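Local coordinates for Lmo0547 protein (Listeria monocytogenes, PDB 4R9N) that probably regulates transcription as a SorC-family DNA-binding protein whose sugar-binding domain is thought to sense a carbohydrate effector, at residues 80-85 / 98-103; 110-115 / 136-141; 176-181 / 196-201; 150-155 / 182-187. All coordinates share one frame; numbering follows the deposited sequence.

Contact 1: 80-85 / 98-103; sequences IIPLIG and QICYDL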
loop_
_atom_site.group_PDB
_atom_site.type_symbol
_atom_site.label_atom_id
_atom_site.label_comp_id
_atom_site.label_asym_id
_atom_site.label_seq_id
_atom_site.Cartn_x
_atom_site.Cartn_y
_atom_site.Cartn_z
ATOM N N ILE A 80 11.282 -8.245 -7.150
ATOM C CA ILE A 80 10.075 -7.423 -6.866
ATOM C C ILE A 80 8.826 -8.210 -7.255
ATOM O O ILE A 80 8.768 -8.774 -8.377
ATOM C CB ILE A 80 10.127 -6.113 -7.682
ATOM C CG1 ILE A 80 11.429 -5.407 -7.428
ATOM C CG2 ILE A 80 8.974 -5.171 -7.294
ATOM C CD1 ILE A 80 11.576 -4.185 -8.318
ATOM N N ILE A 81 7.861 -8.246 -6.343
ATOM C CA ILE A 81 6.657 -9.061 -6.462
ATOM C C ILE A 81 5.412 -8.169 -6.295
ATOM O O ILE A 81 5.255 -7.490 -5.271
ATOM C CB ILE A 81 6.563 -10.102 -5.332
ATOM C CG1 ILE A 81 7.878 -10.855 -5.141
ATOM C CG2 ILE A 81 5.363 -11.038 -5.523
ATOM C CD1 ILE A 81 8.150 -11.849 -6.213
ATOM N N PRO A 82 4.475 -8.236 -7.255
ATOM C CA PRO A 82 3.211 -7.483 -7.097
ATOM C C PRO A 82 2.340 -8.208 -6.082
ATOM O O PRO A 82 2.330 -9.481 -6.048
ATOM C CB PRO A 82 2.597 -7.526 -8.533
ATOM C CG PRO A 82 3.215 -8.663 -9.163
ATOM C CD PRO A 82 4.585 -8.862 -8.573
ATOM N N LEU A 83 1.686 -7.444 -5.219
ATOM C CA LEU A 83 0.918 -8.025 -4.142
ATOM C C LEU A 83 -0.591 -8.087 -4.507
ATOM O O LEU A 83 -1.398 -8.481 -3.665
ATOM C CB LEU A 83 1.105 -7.251 -2.877
ATOM C CG LEU A 83 2.528 -7.277 -2.363
ATOM C CD1 LEU A 83 2.668 -6.392 -1.142
ATOM C CD2 LEU A 83 3.033 -8.652 -2.098
ATOM N N ILE A 84 -0.947 -7.638 -5.718
ATOM C CA ILE A 84 -2.369 -7.581 -6.117
ATOM C C ILE A 84 -2.385 -7.707 -7.635
ATOM O O ILE A 84 -1.456 -7.263 -8.280
ATOM C CB ILE A 84 -3.061 -6.287 -5.669
ATOM C CG1 ILE A 84 -4.536 -6.350 -6.081
ATOM C CG2 ILE A 84 -2.402 -5.017 -6.171
ATOM C CD1 ILE A 84 -5.377 -5.585 -5.198
ATOM N N GLY A 85 -3.395 -8.358 -8.192
ATOM C CA GLY A 85 -3.499 -8.524 -9.650
ATOM C C GLY A 85 -3.923 -7.230 -10.376
ATOM O O GLY A 85 -4.105 -6.233 -9.771
ATOM N N GLN A 98 2.667 -3.145 -13.681
ATOM C CA GLN A 98 3.375 -2.125 -14.399
ATOM C C GLN A 98 4.311 -1.342 -13.457
ATOM O O GLN A 98 5.438 -1.015 -13.851
ATOM C CB GLN A 98 2.431 -1.123 -15.023
ATOM C CG GLN A 98 3.147 -0.049 -15.843
ATOM C CD GLN A 98 3.739 -0.576 -17.146
ATOM O OE1 GLN A 98 3.094 -1.343 -17.877
ATOM N NE2 GLN A 98 4.976 -0.177 -17.444
ATOM N N ILE A 99 3.847 -1.052 -12.224
ATOM C CA ILE A 99 4.714 -0.416 -11.241
ATOM C C ILE A 99 5.986 -1.272 -10.941
ATOM O O ILE A 99 7.129 -0.788 -10.891
ATOM C CB ILE A 99 3.947 -0.061 -9.945
ATOM C CG1 ILE A 99 2.902 1.042 -10.219
ATOM C CG2 ILE A 99 4.901 0.407 -8.870
ATOM C CD1 ILE A 99 1.835 1.110 -9.149
ATOM N N CYS A 100 5.742 -2.561 -10.714
ATOM C CA CYS A 100 6.814 -3.502 -10.427
ATOM C C CYS A 100 7.800 -3.567 -11.579
ATOM O O CYS A 100 9.025 -3.628 -11.350
ATOM C CB CYS A 100 6.307 -4.918 -10.089
ATOM S SG CYS A 100 5.523 -4.999 -8.487
ATOM N N TYR A 101 7.296 -3.612 -12.797
ATOM C CA TYR A 101 8.154 -3.648 -13.966
ATOM C C TYR A 101 9.007 -2.362 -14.045
ATOM O O TYR A 101 10.211 -2.422 -14.289
ATOM C CB TYR A 101 7.340 -3.833 -15.226
ATOM C CG TYR A 101 8.242 -4.048 -16.431
ATOM C CD1 TYR A 101 8.502 -3.015 -17.306
ATOM C CD2 TYR A 101 8.831 -5.269 -16.662
ATOM C CE1 TYR A 101 9.353 -3.184 -18.382
ATOM C CE2 TYR A 101 9.662 -5.461 -17.765
ATOM C CZ TYR A 101 9.922 -4.392 -18.599
ATOM O OH TYR A 101 10.719 -4.519 -19.717
ATOM N N ASP A 102 8.381 -1.200 -13.865
ATOM C CA ASP A 102 9.107 0.039 -13.920
ATOM C C ASP A 102 10.218 0.106 -12.848
ATOM O O ASP A 102 11.331 0.653 -13.135
ATOM C CB ASP A 102 8.188 1.244 -13.806
ATOM C CG ASP A 102 7.238 1.392 -14.982
ATOM O OD1 ASP A 102 7.496 0.846 -16.088
ATOM O OD2 ASP A 102 6.207 2.088 -14.802
ATOM N N LEU A 103 9.933 -0.345 -11.615
ATOM C CA LEU A 103 10.975 -0.440 -10.587
ATOM C C LEU A 103 12.073 -1.447 -10.993
ATOM O O LEU A 103 13.273 -1.180 -10.795
ATOM C CB LEU A 103 10.394 -0.838 -9.218
ATOM C CG LEU A 103 9.523 0.245 -8.555
ATOM C CD1 LEU A 103 8.763 -0.360 -7.382
ATOM C CD2 LEU A 103 10.383 1.433 -8.145
#
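Helix 96-107 packing on strand 79-82 illustrates how a Rossmann-like alpha/beta fold builds its core: the strand of a parallel sheet leads through a loop into a helix that returns antiparallel across one face. The axes of strand 80-82 and helix 98-103 run 169° apart and come within 8.1 Å. The tight part is small and has no hydrogen bond across it. Cys100, with SG anti to its carbonyl carbon, drives the sulfur at the strand, where Ile80 CG2 lies 3.7 Å from Cys100 SG and Pro82 CB 3.9 Å from it. The sulfur thus settles between two alternate residues of the strand, against the peptide link from Ile81 to Pro82, with Cys100 SG 3.6 Å from Pro82 N. Ile57 of the adjoining strand 54-57 also packs on Ile80, Cys100 and Leu103, so the helix bridges two strands.

The outer flank of the helix is polar and meets solvent. There Gln98 NE2 donates to Asp102 OD1 at 3.0 Å, one turn on, arriving above the carboxylate plane with a bent N-H angle of 140°. Asp102 OD2 has a second partner, a salt bridge to Arg64. On the buried side, Ile80 crosses Leu103 at about a right angle, its CD1 ending 3.7 Å from Leu103 CB.

Contact 2: 110-115 / 136-141; sequences HSKYLY and SEVLEE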
loop_
_atom_site.group_PDB
_atom_site.type_symbol
_atom_site.label_atom_id
_atom_site.label_comp_id
_atom_site.label_asym_id
_atom_site.label_seq_id
_atom_site.Cartn_x
_atom_site.Cartn_y
_atom_site.Cartn_z
ATOM N N HIS A 110 15.183 -8.589 -10.737
ATOM C CA HIS A 110 14.174 -9.578 -11.136
ATOM C C HIS A 110 12.770 -9.082 -10.713
ATOM O O HIS A 110 12.615 -8.259 -9.792
ATOM C CB HIS A 110 14.467 -10.914 -10.497
ATOM C CG HIS A 110 15.898 -11.339 -10.629
ATOM N ND1 HIS A 110 16.431 -11.805 -11.817
ATOM C CD2 HIS A 110 16.904 -11.353 -9.722
ATOM C CE1 HIS A 110 17.711 -12.090 -11.633
ATOM N NE2 HIS A 110 18.022 -11.826 -10.373
ATOM N N SER A 111 11.751 -9.588 -11.383
ATOM C CA SER A 111 10.334 -9.284 -10.982
ATOM C C SER A 111 9.466 -10.416 -11.401
ATOM O O SER A 111 9.869 -11.219 -12.297
ATOM C CB SER A 111 9.848 -7.972 -11.631
ATOM O OG SER A 111 9.871 -8.070 -13.044
ATOM N N LYS A 112 8.319 -10.540 -10.756
ATOM C CA LYS A 112 7.335 -11.505 -11.139
ATOM C C LYS A 112 6.104 -10.746 -11.587
ATOM O O LYS A 112 5.945 -9.595 -11.300
ATOM C CB LYS A 112 7.020 -12.464 -9.965
ATOM C CG LYS A 112 8.196 -13.376 -9.567
ATOM C CD LYS A 112 8.671 -14.197 -10.770
ATOM C CE LYS A 112 9.309 -15.524 -10.379
ATOM N NZ LYS A 112 10.327 -15.256 -9.338
ATOM N N TYR A 113 5.251 -11.401 -12.358
ATOM C CA TYR A 113 4.009 -10.800 -12.895
ATOM C C TYR A 113 2.866 -11.590 -12.291
ATOM O O TYR A 113 2.956 -12.815 -12.218
ATOM C CB TYR A 113 4.008 -10.964 -14.430
ATOM C CG TYR A 113 3.036 -10.065 -15.176
ATOM C CD1 TYR A 113 3.360 -8.744 -15.466
ATOM C CD2 TYR A 113 1.780 -10.554 -15.624
ATOM C CE1 TYR A 113 2.462 -7.937 -16.172
ATOM C CE2 TYR A 113 0.885 -9.739 -16.301
ATOM C CZ TYR A 113 1.253 -8.429 -16.550
ATOM O OH TYR A 113 0.393 -7.586 -17.129
ATOM N N LEU A 114 1.802 -10.928 -11.899
ATOM C CA LEU A 114 0.658 -11.616 -11.363
ATOM C C LEU A 114 -0.308 -11.711 -12.533
ATOM O O LEU A 114 -0.930 -10.784 -12.863
ATOM C CB LEU A 114 0.135 -10.872 -10.126
ATOM C CG LEU A 114 -0.809 -11.560 -9.210
ATOM C CD1 LEU A 114 -0.480 -13.051 -9.002
ATOM C CD2 LEU A 114 -0.868 -10.849 -7.880
ATOM N N TYR A 115 -0.335 -12.877 -13.175
ATOM C CA TYR A 115 -1.149 -13.130 -14.357
ATOM C C TYR A 115 -2.692 -13.251 -14.025
ATOM O O TYR A 115 -3.265 -14.372 -14.175
ATOM C CB TYR A 115 -0.552 -14.394 -15.059
ATOM C CG TYR A 115 0.875 -14.192 -15.686
ATOM C CD1 TYR A 115 1.118 -13.183 -16.605
ATOM C CD2 TYR A 115 1.940 -15.013 -15.374
ATOM C CE1 TYR A 115 2.376 -12.980 -17.169
ATOM C CE2 TYR A 115 3.224 -14.814 -15.935
ATOM C CZ TYR A 115 3.437 -13.787 -16.827
ATOM O OH TYR A 115 4.687 -13.537 -17.404
ATOM N N SER A 136 -0.636 -19.033 -8.171
ATOM C CA SER A 136 -0.400 -19.474 -6.812
ATOM C C SER A 136 1.070 -19.215 -6.418
ATOM O O SER A 136 1.333 -18.802 -5.312
ATOM C CB SER A 136 -0.726 -20.974 -6.631
ATOM O OG SER A 136 -0.596 -21.298 -5.246
ATOM N N GLU A 137 2.022 -19.477 -7.303
ATOM C CA GLU A 137 3.404 -19.273 -6.896
ATOM C C GLU A 137 3.758 -17.817 -6.669
ATOM O O GLU A 137 4.503 -17.509 -5.722
ATOM C CB GLU A 137 4.418 -19.894 -7.840
ATOM C CG GLU A 137 5.879 -19.439 -7.586
ATOM C CD GLU A 137 6.488 -19.668 -6.161
ATOM O OE1 GLU A 137 5.801 -19.815 -5.105
ATOM O OE2 GLU A 137 7.741 -19.666 -6.090
ATOM N N VAL A 138 3.215 -16.916 -7.482
ATOM C CA VAL A 138 3.469 -15.505 -7.231
ATOM C C VAL A 138 2.776 -15.025 -5.947
ATOM O O VAL A 138 3.368 -14.209 -5.221
ATOM C CB VAL A 138 3.106 -14.676 -8.469
ATOM C CG1 VAL A 138 3.258 -13.182 -8.172
ATOM C CG2 VAL A 138 4.036 -15.063 -9.625
ATOM N N LEU A 139 1.561 -15.477 -5.665
ATOM C CA LEU A 139 0.940 -15.148 -4.412
ATOM C C LEU A 139 1.793 -15.638 -3.255
ATOM O O LEU A 139 1.932 -14.931 -2.263
ATOM C CB LEU A 139 -0.490 -15.667 -4.294
ATOM C CG LEU A 139 -1.519 -15.086 -5.272
ATOM C CD1 LEU A 139 -2.850 -15.848 -5.157
ATOM C CD2 LEU A 139 -1.652 -13.597 -5.031
ATOM N N GLU A 140 2.303 -16.887 -3.324
ATOM C CA GLU A 140 3.119 -17.365 -2.207
ATOM C C GLU A 140 4.415 -16.591 -2.024
ATOM O O GLU A 140 4.857 -16.331 -0.897
ATOM C CB GLU A 140 3.416 -18.849 -2.378
ATOM C CG GLU A 140 2.181 -19.733 -2.252
ATOM C CD GLU A 140 1.501 -19.619 -0.897
ATOM O OE1 GLU A 140 2.168 -19.321 0.147
ATOM O OE2 GLU A 140 0.276 -19.824 -0.893
ATOM N N GLU A 141 5.044 -16.216 -3.122
ATOM C CA GLU A 141 6.209 -15.302 -3.101
ATOM C C GLU A 141 5.879 -13.968 -2.479
ATOM O O GLU A 141 6.663 -13.458 -1.664
ATOM C CB GLU A 141 6.801 -15.137 -4.503
ATOM C CG GLU A 141 7.510 -16.391 -4.953
ATOM C CD GLU A 141 7.763 -16.540 -6.462
ATOM O OE1 GLU A 141 7.368 -15.682 -7.289
ATOM O OE2 GLU A 141 8.321 -17.609 -6.837
#
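At the edge of the Rossmann-like parallel sheet, the chain leaving strand 110-111 runs beside helix 133-143, and three side chains of the helix meet two of the extended segment. Val138 points straight across. Its CG1, anti to the backbone N, lies against Leu114, while CG2 rests 3.6 Å from the carbonyl oxygen of Tyr113 and also reaches Lys112 CB. Leu114 meets the helix by its two methyls: CD1 packs obliquely on Val138, 3.8 Å from Val138 CG1, and CD2 crosses Leu139 at about a right angle, 4.0 Å from Leu139 CD2. This apolar wedge is backed by Pro82 of the neighbouring strand, which Leu114 also touches.

Toward solvent the character changes. Lys112 bends at chi2 (-57°) and again at chi4 (-50°), so its chain curls around the carboxylate of Glu141, which stretches out from the helix to cross it at about a right angle. The resulting salt bridge is long, 3.6 Å from Lys112 NZ to Glu141 OE1, and electrostatic attraction probably counts for more than direct bonding, since OE1 is buried here without a hydrogen-bonding partner in the model. What that oxygen approaches most closely is aliphatic: Lys112 CG, 3.3 Å from Glu141 OE1.

Contact 3: 176-181 / 196-201; sequences RYKDVV and AKTEIN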
loop_
_atom_site.group_PDB
_atom_site.type_symbol
_atom_site.label_atom_id
_atom_site.label_comp_id
_atom_site.label_asym_id
_atom_site.label_seq_id
_atom_site.Cartn_x
_atom_site.Cartn_y
_atom_site.Cartn_z
ATOM N N ARG A 176 -20.132 0.872 3.658
ATOM C CA ARG A 176 -20.647 1.686 4.747
ATOM C C ARG A 176 -21.477 0.860 5.711
ATOM O O ARG A 176 -21.317 0.940 6.920
ATOM C CB ARG A 176 -21.527 2.857 4.215
ATOM C CG ARG A 176 -21.280 4.191 4.925
ATOM C CD ARG A 176 -21.911 5.397 4.220
ATOM N NE ARG A 176 -20.916 6.475 4.005
ATOM C CZ ARG A 176 -20.507 6.947 2.815
ATOM N NH1 ARG A 176 -20.998 6.475 1.668
ATOM N NH2 ARG A 176 -19.588 7.929 2.772
ATOM N N TYR A 177 -22.403 0.093 5.155
ATOM C CA TYR A 177 -23.273 -0.721 5.957
ATOM C C TYR A 177 -22.468 -1.677 6.823
ATOM O O TYR A 177 -22.873 -1.981 7.947
ATOM C CB TYR A 177 -24.220 -1.500 5.031
ATOM C CG TYR A 177 -25.196 -2.398 5.765
ATOM C CD1 TYR A 177 -26.146 -1.853 6.629
ATOM C CD2 TYR A 177 -25.176 -3.784 5.592
ATOM C CE1 TYR A 177 -27.034 -2.656 7.301
ATOM C CE2 TYR A 177 -26.099 -4.600 6.242
ATOM C CZ TYR A 177 -27.005 -4.023 7.105
ATOM O OH TYR A 177 -27.920 -4.799 7.782
ATOM N N LYS A 178 -21.338 -2.126 6.291
ATOM C CA LYS A 178 -20.425 -3.045 7.008
ATOM C C LYS A 178 -19.371 -2.328 7.870
ATOM O O LYS A 178 -18.427 -2.944 8.350
ATOM C CB LYS A 178 -19.785 -3.978 6.016
ATOM C CG LYS A 178 -20.712 -4.998 5.338
ATOM C CD LYS A 178 -21.125 -6.116 6.265
ATOM C CE LYS A 178 -22.137 -7.061 5.605
ATOM N NZ LYS A 178 -21.621 -7.948 4.490
ATOM N N ASP A 179 -19.526 -1.034 8.032
ATOM C CA ASP A 179 -18.671 -0.219 8.916
ATOM C C ASP A 179 -17.216 -0.219 8.510
ATOM O O ASP A 179 -16.274 -0.136 9.335
ATOM C CB ASP A 179 -18.849 -0.608 10.394
ATOM C CG ASP A 179 -20.296 -0.518 10.843
ATOM O OD1 ASP A 179 -20.948 0.531 10.583
ATOM O OD2 ASP A 179 -20.774 -1.510 11.439
ATOM N N VAL A 180 -16.994 -0.312 7.215
ATOM C CA VAL A 180 -15.637 -0.171 6.665
ATOM C C VAL A 180 -15.084 1.241 6.836
ATOM O O VAL A 180 -15.802 2.222 6.639
ATOM C CB VAL A 180 -15.686 -0.581 5.165
ATOM C CG1 VAL A 180 -14.479 -0.074 4.403
ATOM C CG2 VAL A 180 -15.767 -2.071 5.059
ATOM N N VAL A 181 -13.830 1.343 7.266
ATOM C CA VAL A 181 -13.159 2.635 7.407
ATOM C C VAL A 181 -11.992 2.868 6.470
ATOM O O VAL A 181 -11.582 3.995 6.279
ATOM C CB VAL A 181 -12.696 2.893 8.848
ATOM C CG1 VAL A 181 -13.888 2.822 9.769
ATOM C CG2 VAL A 181 -11.594 1.950 9.274
ATOM N N ALA A 196 -13.438 -6.584 6.705
ATOM C CA ALA A 196 -14.865 -6.734 6.823
ATOM C C ALA A 196 -15.355 -8.029 6.159
ATOM O O ALA A 196 -14.775 -8.545 5.171
ATOM C CB ALA A 196 -15.607 -5.530 6.253
ATOM N N LYS A 197 -16.452 -8.554 6.712
ATOM C CA LYS A 197 -17.151 -9.667 6.089
ATOM C C LYS A 197 -18.020 -9.158 4.957
ATOM O O LYS A 197 -19.143 -8.770 5.183
ATOM C CB LYS A 197 -18.016 -10.379 7.118
ATOM C CG LYS A 197 -17.199 -11.076 8.211
ATOM C CD LYS A 197 -18.103 -12.095 8.900
ATOM C CE LYS A 197 -17.610 -12.541 10.272
ATOM N NZ LYS A 197 -17.017 -13.909 10.176
ATOM N N THR A 198 -17.483 -9.169 3.759
ATOM C CA THR A 198 -18.121 -8.571 2.619
ATOM C C THR A 198 -17.563 -9.263 1.412
ATOM O O THR A 198 -16.394 -9.690 1.389
ATOM C CB THR A 198 -17.963 -7.007 2.576
ATOM O OG1 THR A 198 -18.756 -6.474 1.517
ATOM C CG2 THR A 198 -16.537 -6.574 2.327
ATOM N N GLU A 199 -18.441 -9.440 0.442
ATOM C CA GLU A 199 -18.139 -10.081 -0.837
ATOM C C GLU A 199 -16.855 -9.631 -1.490
ATOM O O GLU A 199 -16.044 -10.462 -1.888
ATOM C CB GLU A 199 -19.306 -9.837 -1.831
ATOM C CG GLU A 199 -19.110 -10.440 -3.227
ATOM C CD GLU A 199 -18.601 -9.467 -4.297
ATOM O OE1 GLU A 199 -18.717 -8.235 -4.154
ATOM O OE2 GLU A 199 -18.102 -9.957 -5.337
ATOM N N ILE A 200 -16.678 -8.315 -1.644
ATOM C CA ILE A 200 -15.483 -7.785 -2.283
ATOM C C ILE A 200 -14.186 -8.430 -1.719
ATOM O O ILE A 200 -13.337 -8.863 -2.483
ATOM C CB ILE A 200 -15.403 -6.224 -2.243
ATOM C CG1 ILE A 200 -16.461 -5.616 -3.200
ATOM C CG2 ILE A 200 -14.016 -5.767 -2.669
ATOM C CD1 ILE A 200 -16.352 -4.113 -3.401
ATOM N N ASN A 201 -14.034 -8.496 -0.409
ATOM C CA ASN A 201 -12.805 -9.016 0.211
ATOM C C ASN A 201 -12.525 -10.458 -0.160
ATOM O O ASN A 201 -11.352 -10.852 -0.228
ATOM C CB ASN A 201 -12.764 -8.872 1.741
ATOM C CG ASN A 201 -12.523 -7.428 2.193
ATOM O OD1 ASN A 201 -11.999 -6.600 1.402
ATOM N ND2 ASN A 201 -13.014 -7.082 3.394
#
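Lys178, the first residue to leave helix 169-177, reaches across to the loop 196-198. The helix closes in a Schellman motif with Asp179, at positive phi, as the C-prime residue. The CB of Lys178 faces segment 196-201 and lies 4.5 Å from Ala196 CB, a loose approach. CG then stands anti to the carbonyl carbon, and a bend at chi2 (-74°) turns the chain along the backbone of Lys197. CD and CE each come 3.5 Å from Lys197 O, skirting that oxygen before a second bend at chi4 (70°) folds the tip back onto it. NZ ends 2.7 Å from Lys197 O, a short hydrogen bond that lies in the carbonyl plane and meets the C=O at 154°. The same ammonium forms a salt bridge with Glu174 OE2, and that oxygen also accepts a hydrogen bond from Thr198 OG1, so one carboxylate of the helix serves both segments.

Beside the lysine, at Val180, the contact is apolar, with Val180 CG2 3.7 Å from Ala196 CB. Within the loop, Asn201 ND2 reaches back to Ala196 O at 2.9 Å, on a lone pair. The contact thereby joins the end of helix 169-177 and the start of strand 180-184 to the loop that leads from strand 187-190 into helix 199-202, with Phe188 packing on Val180.

Contact 4: 150-155 / 182-187; sequences VGVSSP and GDINSR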
loop_
_atom_site.group_PDB
_atom_site.type_symbol
_atom_site.label_atom_id
_atom_site.label_comp_id
_atom_site.label_asym_id
_atom_site.label_seq_id
_atom_site.Cartn_x
_atom_site.Cartn_y
_atom_site.Cartn_z
ATOM N N VAL A 150 2.936 -0.216 0.659
ATOM C CA VAL A 150 1.490 -0.150 0.401
ATOM C C VAL A 150 1.026 1.310 0.564
ATOM O O VAL A 150 1.682 2.130 1.236
ATOM C CB VAL A 150 0.671 -1.082 1.330
ATOM C CG1 VAL A 150 1.088 -2.506 1.185
ATOM C CG2 VAL A 150 0.785 -0.613 2.770
ATOM N N GLY A 151 -0.103 1.617 -0.074
ATOM C CA GLY A 151 -0.875 2.847 0.215
ATOM C C GLY A 151 -2.012 2.551 1.194
ATOM O O GLY A 151 -2.429 1.417 1.379
ATOM N N VAL A 152 -2.601 3.584 1.767
ATOM C CA VAL A 152 -3.771 3.386 2.602
ATOM C C VAL A 152 -4.845 4.299 1.997
ATOM O O VAL A 152 -4.583 5.468 1.684
ATOM C CB VAL A 152 -3.555 3.762 4.085
ATOM C CG1 VAL A 152 -4.831 3.486 4.895
ATOM C CG2 VAL A 152 -2.388 3.021 4.661
ATOM N N SER A 153 -6.043 3.788 1.781
ATOM C CA SER A 153 -7.060 4.639 1.179
ATOM C C SER A 153 -8.388 4.518 1.895
ATOM O O SER A 153 -8.551 3.719 2.796
ATOM C CB SER A 153 -7.198 4.298 -0.308
ATOM O OG SER A 153 -8.060 5.265 -0.914
ATOM N N SER A 154 -9.316 5.382 1.515
ATOM C CA SER A 154 -10.650 5.388 2.085
ATOM C C SER A 154 -11.509 5.241 0.861
ATOM O O SER A 154 -11.297 5.981 -0.089
ATOM C CB SER A 154 -10.930 6.715 2.789
ATOM O OG SER A 154 -12.316 6.858 3.057
ATOM N N PRO A 155 -12.490 4.318 0.877
ATOM C CA PRO A 155 -13.328 4.160 -0.284
ATOM C C PRO A 155 -14.352 5.276 -0.479
ATOM O O PRO A 155 -15.083 5.195 -1.420
ATOM C CB PRO A 155 -14.092 2.873 0.015
ATOM C CG PRO A 155 -14.249 2.877 1.497
ATOM C CD PRO A 155 -12.920 3.428 1.971
ATOM N N GLY A 182 -11.434 1.809 5.881
ATOM C CA GLY A 182 -10.315 2.017 4.956
ATOM C C GLY A 182 -10.017 0.798 4.118
ATOM O O GLY A 182 -10.654 -0.269 4.248
ATOM N N ASP A 183 -9.043 0.947 3.235
ATOM C CA ASP A 183 -8.523 -0.212 2.497
ATOM C C ASP A 183 -7.012 -0.145 2.310
ATOM O O ASP A 183 -6.446 0.910 2.257
ATOM C CB ASP A 183 -9.227 -0.444 1.173
ATOM C CG ASP A 183 -9.129 0.705 0.218
ATOM O OD1 ASP A 183 -9.840 1.722 0.422
ATOM O OD2 ASP A 183 -8.427 0.562 -0.824
ATOM N N ILE A 184 -6.394 -1.299 2.284
ATOM C CA ILE A 184 -4.956 -1.479 1.994
ATOM C C ILE A 184 -4.930 -2.682 1.045
ATOM O O ILE A 184 -5.552 -3.724 1.353
ATOM C CB ILE A 184 -4.104 -1.771 3.286
ATOM C CG1 ILE A 184 -3.955 -0.499 4.125
ATOM C CG2 ILE A 184 -2.731 -2.293 2.897
ATOM C CD1 ILE A 184 -3.327 -0.746 5.490
ATOM N N ASN A 185 -4.289 -2.534 -0.117
ATOM C CA ASN A 185 -4.132 -3.631 -1.078
ATOM C C ASN A 185 -5.514 -4.206 -1.457
ATOM O O ASN A 185 -5.654 -5.401 -1.632
ATOM C CB ASN A 185 -3.191 -4.716 -0.530
ATOM C CG ASN A 185 -2.555 -5.538 -1.621
ATOM O OD1 ASN A 185 -2.078 -4.976 -2.643
ATOM N ND2 ASN A 185 -2.516 -6.857 -1.423
ATOM N N SER A 186 -6.475 -3.287 -1.641
ATOM C CA SER A 186 -7.850 -3.609 -1.977
ATOM C C SER A 186 -8.540 -4.565 -0.989
ATOM O O SER A 186 -9.483 -5.285 -1.373
ATOM C CB SER A 186 -7.970 -4.227 -3.369
ATOM O OG SER A 186 -9.333 -4.346 -3.777
ATOM N N ARG A 187 -8.101 -4.568 0.259
ATOM C CA ARG A 187 -8.808 -5.268 1.333
ATOM C C ARG A 187 -9.375 -4.182 2.283
ATOM O O ARG A 187 -8.621 -3.335 2.747
ATOM C CB ARG A 187 -7.899 -6.186 2.111
ATOM C CG ARG A 187 -7.262 -7.257 1.301
ATOM C CD ARG A 187 -8.259 -8.180 0.600
ATOM N NE ARG A 187 -7.573 -9.277 -0.065
ATOM C CZ ARG A 187 -7.690 -10.575 0.236
ATOM N NH1 ARG A 187 -8.468 -11.026 1.257
ATOM N NH2 ARG A 187 -6.982 -11.421 -0.473
HETATM O O HOH W 1 -2.757 -0.327 -0.828
#
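Two backbone hydrogen bonds between the same two residues hold segment 150-155 to segment 182-187, forming a single antiparallel bridge of the hydrogen-bonded kind. Ser153 N donates to Asp183 O at 2.9 Å, almost straight (170°) and in the carbonyl plane. The return bond, Asp183 N to Ser153 O, is 2.8 Å long, but its donor stands above the carbonyl plane. Asp183 CG occupies the crowded position between its backbone N and carbonyl carbon (chi1 60°), which brings the carboxylate over Ser153 and toward Pro155. OD1 there lies 3.4 Å from Ser153 O; with no hydrogen bond between these two acceptors, they would tend to repel, which might raise the carboxylate's affinity for a proton.

Where direct pairing stops, water 1 takes over: it donates to Gly151 O and accepts from Asn185 N, each at 2.8 Å. The side chain of Asn185 bonds elsewhere, OD1 with Ser58 OG and ND2 with Leu207 O and Leu83 O. Val152 O is taken by Lys227 NZ.

On the face away from Asp183, Ile184 packs against Val150 and Val152. Its CG2 lies 3.9 Å from Val150 CG2, while CG1 runs beside Val152 CG2. Ile184 and Arg187 pair through both backbone N-H and C=O groups across a type I' turn, the tight connection of a two-residue beta hairpin. Strands 180-184 and 187-190 thus form a hairpin docked against the chain leaving the C-terminal end of parallel strand 147-151, the end at which Rossmann-like folds commonly place their ligand sites.

Overall arrangement
The four contacts trace the chain from the edge of the parallel sheet to the hairpin beyond its strand ends. Contacts 1 and 2 lie in series, their centres about 9 Å apart, and share the edge of the sheet, where strands 79-82 and 110-111 pair through Ile80. Contact 4 starts from strand 147-151 of the same sheet, about 17 Å from contact 1 between centres, and touches it where the turn after strand 180-184 packs on Ile84. Contacts 3 and 4 both use strand 180-184, alternate along the chain and lie about 12 Å apart between centres. Contacts 2 and 3, whose centres are about 27 Å apart, do not touch. Sheet and hairpin thereby form one continuous body, consistent with a single sugar-binding domain.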